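PDB 3KTO: response regulator receiver protein, which probably takes part in two-component signalling as a CheY-like receiver domain, a class that typically accepts a phosphoryl group from a partner histidine kinase. Local coordinates for residues S38-S41 and F42-Q46. Sequence-based numbering, arbitrary orientation.
Sequences SAES and FMRQQ
Arg-44 runs back alongside Glu-40 at the end of the single-turn helix 39-42, which follows strand 32-36 in this CheY-like receiver fold. Ser-38 is the N-cap, and Ser-38 OG accepts from Ser-41 N at 3.0 Å. The backbone then makes two i to i+4 bonds, from Phe-42 N to Ser-38 O and from Met-43 N to Ala-39 O (2.9 Å). After that the pattern tightens, with Arg-44 N reaching Ser-41 O, and a type I turn from Phe-42 to Gln-45 carries the chain out of the helix.

On the outer side, Glu-40 and Arg-44 point the same way. The arginine chain, extended from CG to NE, brings NH1 to Glu-40 O at 3.1 Å, a bent bond (136° at the hydrogen). This oxygen sits at the guanidinium edge, in its plane, whereas NH1 stands above the carbonyl plane and misses the lone pairs. NH1 also comes implausibly close to Glu-40 CG, so the exact placement of the guanidinium is doubtful. The carboxylate is turned 71° from the guanidinium, and Glu-40 OE2 stays 4.1 Å from Arg-44 NH2, too far for a salt bridge, though the opposite charges probably still attract.

Phe-42 and Met-43 face the protein. Phe-42 CG lies anti to the backbone N (chi1 175°), which carries the buried ring away from Ser-38 and Ala-39 to meet Phe-36 and Tyr-10 edge-to-face. Met-43, modelled as selenomethionine, instead bends at chi2 and chi3, and its side chain packs against Leu-70, Thr-73 and Leu-74, joining the exit of this short helix to helix 66-76. At the root of that bent chain, Met-43 CG lies 3.1 Å from Ala-39 O, the same oxygen that receives the Met-43 N-H.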
loop_
_atom_site.group_PDB
_atom_site.type_symbol
_atom_site.label_atom_id
_atom_site.label_comp_id
_atom_site.label_asym_id
_atom_site.label_seq_id
_atom_site.Cartn_x
_atom_site.Cartn_y
_atom_site.Cartn_z
ATOM N N SER A 38 -5.654 3.626 15.386
ATOM C CA SER A 38 -6.922 4.124 14.845
ATOM C C SER A 38 -7.379 5.395 15.544
ATOM O O SER A 38 -6.865 5.747 16.602
ATOM C CB SER A 38 -8.024 3.067 14.994
ATOM O OG SER A 38 -8.381 2.893 16.360
ATOM N N ALA A 39 -8.358 6.074 14.949
ATOM C CA ALA A 39 -8.902 7.297 15.534
ATOM C C ALA A 39 -9.652 6.915 16.807
ATOM O O ALA A 39 -9.597 7.621 17.808
ATOM C CB ALA A 39 -9.854 7.972 14.560
ATOM N N GLU A 40 -10.362 5.793 16.751
ATOM C CA GLU A 40 -11.117 5.316 17.900
ATOM C C GLU A 40 -10.179 5.103 19.092
ATOM O O GLU A 40 -10.459 5.549 20.201
ATOM C CB GLU A 40 -11.823 4.010 17.547
ATOM C CG GLU A 40 -12.570 3.378 18.698
ATOM C CD GLU A 40 -13.113 2.008 18.344
ATOM O OE1 GLU A 40 -12.306 1.107 18.031
ATOM O OE2 GLU A 40 -14.346 1.833 18.376
ATOM N N SER A 41 -9.061 4.423 18.852
ATOM C CA SER A 41 -8.084 4.161 19.898
ATOM C C SER A 41 -7.487 5.450 20.457
ATOM O O SER A 41 -7.328 5.594 21.671
ATOM C CB SER A 41 -6.963 3.277 19.360
ATOM O OG SER A 41 -6.004 3.036 20.370
ATOM N N PHE A 42 -7.150 6.391 19.577
ATOM C CA PHE A 42 -6.583 7.652 20.033
ATOM C C PHE A 42 -7.581 8.467 20.843
ATOM O O PHE A 42 -7.199 9.159 21.782
ATOM C CB PHE A 42 -6.120 8.517 18.864
ATOM C CG PHE A 42 -5.650 9.875 19.288
ATOM C CD1 PHE A 42 -4.425 10.027 19.938
ATOM C CD2 PHE A 42 -6.459 10.991 19.111
ATOM C CE1 PHE A 42 -4.014 11.272 20.411
ATOM C CE2 PHE A 42 -6.060 12.239 19.580
ATOM C CZ PHE A 42 -4.831 12.377 20.235
HETATM N N MSE A 43 -8.853 8.406 20.459
HETATM C CA MSE A 43 -9.887 9.165 21.154
HETATM C C MSE A 43 -10.138 8.687 22.580
HETATM O O MSE A 43 -10.856 9.340 23.334
HETATM C CB MSE A 43 -11.194 9.146 20.358
HETATM C CG MSE A 43 -11.139 9.977 19.094
HETATM SE SE MSE A 43 -10.673 11.812 19.451
HETATM C CE MSE A 43 -12.258 12.629 18.681
ATOM N N ARG A 44 -9.545 7.556 22.950
ATOM C CA ARG A 44 -9.696 7.019 24.304
ATOM C C ARG A 44 -8.514 7.482 25.139
ATOM O O ARG A 44 -8.457 7.250 26.345
ATOM C CB ARG A 44 -9.703 5.490 24.280
ATOM C CG ARG A 44 -10.976 4.855 23.770
ATOM C CD ARG A 44 -10.804 3.349 23.689
ATOM N NE ARG A 44 -12.067 2.642 23.496
ATOM C CZ ARG A 44 -12.920 2.879 22.506
ATOM N NH1 ARG A 44 -12.656 3.815 21.603
ATOM N NH2 ARG A 44 -14.039 2.171 22.411
ATOM N N GLN A 45 -7.572 8.141 24.476
ATOM C CA GLN A 45 -6.358 8.621 25.114
ATOM C C GLN A 45 -6.522 9.972 25.779
ATOM O O GLN A 45 -7.022 10.916 25.175
ATOM C CB GLN A 45 -5.239 8.701 24.076
ATOM C CG GLN A 45 -3.922 9.251 24.593
ATOM C CD GLN A 45 -3.305 8.371 25.657
ATOM O OE1 GLN A 45 -3.166 7.166 25.471
ATOM N NE2 GLN A 45 -2.924 8.972 26.776
ATOM N N GLN A 46 -6.094 10.060 27.032
ATOM C CA GLN A 46 -6.165 11.313 27.766
ATOM C C GLN A 46 -5.012 12.161 27.237
ATOM O O GLN A 46 -3.848 11.892 27.531
ATOM C CB GLN A 46 -5.992 11.058 29.269
ATOM C CG GLN A 46 -7.092 11.651 30.152
ATOM C CD GLN A 46 -7.105 13.175 30.168
ATOM O OE1 GLN A 46 -7.894 13.791 30.891
ATOM N NE2 GLN A 46 -6.232 13.789 29.372
#